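Local coordinates for oxetanocin-like protein (Pyrococcus furiosus, PDB 1XX7) that probably hydrolyses 2'-deoxyribonucleoside 5'-phosphates to the nucleoside and phosphate, as a metal-dependent homodimeric enzyme of the HD-domain family, at the interface of chains A and B. Residues are numbered along the deposited sequence; one frame, centred on the assembly and turned at random. Chains: chain A/B, oxetanocin-like protein.

The interface of chains A and B. Residues chain A 81-82, 94, 98, 101-102; chain B 88, 92-93.
In this HD-domain protein, a homodimer, a patch of the two-fold interface is formed where the short helix 87-90 of chain B and the loop after it pack against helices 79-82 and 95-106 of chain A. In B:Tyr92, CG lies anti to the carbonyl carbon (chi1 -57°), which lays the ring with one face toward chain A, across helix 95-106 and the end of helix 79-82. A:Ala102 sits over that face, its CA 3.8 Å above the plane and shifted toward the rim; the small side chain lets the aromatic ring come close to the helix backbone. A:Lys101 adds the methylene CB, 3.8 Å from ring atom CD1 of B:Tyr92. On the same side, toward the CD2-CE2 edge, the branched isoleucines supply methyls: A:Ile81 CG2 is 3.6 Å from B:Tyr92 CE2, while the tip CD1 of A:Ile82 touches both CB and CD2 of B:Tyr92. An alanine in place of B:Tyr92 would keep CB but remove the ring, and would probably weaken the patch by losing the ring contacts with A:Ile81, A:Ile82, A:Lys101 and A:Ala102. Next along the loop, B:Leu93 uses both branches, CD2 resting 3.6 Å from A:Ala98 CB and CD1 3.8 Å from A:Ile82 CG2. A hydrogen bond adds a polar contact: the hydroxyl OG of B:Ser88 donates to the backbone O of A:Ile81 at 2.6 Å, meeting a lone pair in the carbonyl plane (132° at the oxygen). Serine suits this place because, with OG tucked between the backbone N and the carbonyl carbon (chi1 67°), its short side chain brings the hydroxyl to that carbonyl while the two backbones stay close.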
ATOM      1  N   ILE A  81      18.542  -4.928 -12.501  1.00 18.44           N
ATOM      2  CA  ILE A  81      19.752  -5.328 -11.754  1.00 21.12           C
ATOM      3  C   ILE A  81      20.283  -4.234 -10.801  1.00 20.50           C
ATOM      4  O   ILE A  81      20.599  -4.494  -9.646  1.00 23.28           O
ATOM      5  CB  ILE A  81      20.828  -5.758 -12.810  1.00 23.84           C
ATOM      6  CG1 ILE A  81      20.159  -6.755 -13.779  1.00 27.85           C
ATOM      7  CG2 ILE A  81      22.064  -6.320 -12.161  1.00 25.07           C
ATOM      8  CD1 ILE A  81      21.052  -7.635 -14.524  1.00 34.01           C
ATOM      9  N   ILE A  82      20.328  -3.004 -11.294  1.00 25.42           N
ATOM     10  CA  ILE A  82      20.975  -1.868 -10.611  1.00 24.84           C
ATOM     11  C   ILE A  82      20.013  -1.095  -9.687  1.00 26.12           C
ATOM     12  O   ILE A  82      20.468  -0.392  -8.781  1.00 24.47           O
ATOM     13  CB  ILE A  82      21.562  -0.887 -11.666  1.00 23.95           C
ATOM     14  CG1 ILE A  82      22.673  -1.556 -12.503  1.00 25.24           C
ATOM     15  CG2 ILE A  82      22.043   0.450 -11.035  1.00 24.01           C
ATOM     16  CD1 ILE A  82      23.765  -2.257 -11.684  1.00 26.20           C
ATOM     17  N   ASN A  94      28.146   5.941 -10.696  1.00 37.61           N
ATOM     18  CA  ASN A  94      27.854   6.136 -12.136  1.00 38.89           C
ATOM     19  C   ASN A  94      26.710   5.206 -12.594  1.00 36.31           C
ATOM     20  O   ASN A  94      26.928   4.057 -12.967  1.00 34.35           O
ATOM     21  CB  ASN A  94      29.119   5.899 -12.975  1.00 41.76           C
ATOM     22  CG  ASN A  94      29.010   6.459 -14.418  1.00 45.78           C
ATOM     23  OD1 ASN A  94      27.909   6.712 -14.964  1.00 45.69           O
ATOM     24  ND2 ASN A  94      30.170   6.638 -15.041  1.00 48.29           N
ATOM     25  N   ALA A  98      26.924   1.628 -14.931  1.00 36.43           N
ATOM     26  CA  ALA A  98      26.572   0.369 -14.255  1.00 31.93           C
ATOM     27  C   ALA A  98      25.391  -0.330 -14.966  1.00 28.28           C
ATOM     28  O   ALA A  98      25.384  -1.565 -15.105  1.00 29.93           O
ATOM     29  CB  ALA A  98      26.275   0.619 -12.779  1.00 29.86           C
ATOM     30  N   LYS A 101      26.781  -1.947 -18.217  1.00 34.83           N
ATOM     31  CA  LYS A 101      27.460  -3.177 -17.872  1.00 33.13           C
ATOM     32  C   LYS A 101      26.474  -4.309 -17.564  1.00 36.30           C
ATOM     33  O   LYS A 101      26.677  -5.449 -17.996  1.00 39.73           O
ATOM     34  CB  LYS A 101      28.401  -2.991 -16.686  1.00 33.20           C
ATOM     35  CG  LYS A 101      29.699  -2.324 -16.989  1.00 36.76           C
ATOM     36  N   ALA A 102      25.442  -4.015 -16.785  1.00 36.68           N
ATOM     37  CA  ALA A 102      24.428  -5.025 -16.440  1.00 35.54           C
ATOM     38  C   ALA A 102      23.726  -5.527 -17.703  1.00 37.87           C
ATOM     39  O   ALA A 102      23.585  -6.748 -17.899  1.00 34.74           O
ATOM     40  CB  ALA A 102      23.392  -4.444 -15.442  1.00 34.71           C
TER
ATOM     41  N   SER B  88      22.404  -7.906  -6.482  1.00 27.55           N
ATOM     42  CA  SER B  88      22.487  -7.868  -7.934  1.00 25.43           C
ATOM     43  C   SER B  88      23.245  -6.605  -8.391  1.00 27.11           C
ATOM     44  O   SER B  88      24.023  -6.648  -9.348  1.00 26.96           O
ATOM     45  CB  SER B  88      21.078  -7.868  -8.543  1.00 22.44           C
ATOM     46  OG  SER B  88      20.396  -6.645  -8.220  1.00 21.56           O
ATOM     47  N   TYR B  92      28.102  -4.590  -9.780  1.00 30.40           N
ATOM     48  CA  TYR B  92      28.499  -3.486 -10.647  1.00 32.09           C
ATOM     49  C   TYR B  92      28.899  -2.201  -9.905  1.00 35.46           C
ATOM     50  O   TYR B  92      29.475  -1.290 -10.504  1.00 38.52           O
ATOM     51  CB  TYR B  92      27.365  -3.191 -11.640  1.00 30.25           C
ATOM     52  CG  TYR B  92      27.029  -4.437 -12.432  1.00 29.59           C
ATOM     53  CD1 TYR B  92      27.840  -4.862 -13.480  1.00 31.14           C
ATOM     54  CD2 TYR B  92      25.956  -5.250 -12.065  1.00 31.55           C
ATOM     55  CE1 TYR B  92      27.550  -6.051 -14.183  1.00 32.76           C
ATOM     56  CE2 TYR B  92      25.657  -6.430 -12.757  1.00 31.27           C
ATOM     57  CZ  TYR B  92      26.440  -6.814 -13.809  1.00 29.52           C
ATOM     58  OH  TYR B  92      26.130  -7.963 -14.458  1.00 31.58           O
ATOM     59  N   LEU B  93      28.559  -2.107  -8.625  1.00 35.16           N
ATOM     60  CA  LEU B  93      28.676  -0.852  -7.896  1.00 36.60           C
ATOM     61  C   LEU B  93      29.223  -1.150  -6.523  1.00 37.12           C
ATOM     62  O   LEU B  93      28.814  -2.132  -5.889  1.00 36.95           O
ATOM     63  CB  LEU B  93      27.308  -0.163  -7.765  1.00 37.14           C
ATOM     64  CG  LEU B  93      26.672   0.394  -9.053  1.00 37.63           C
ATOM     65  CD1 LEU B  93      25.205   0.698  -8.856  1.00 34.49           C
ATOM     66  CD2 LEU B  93      27.414   1.635  -9.544  1.00 38.19           C
TER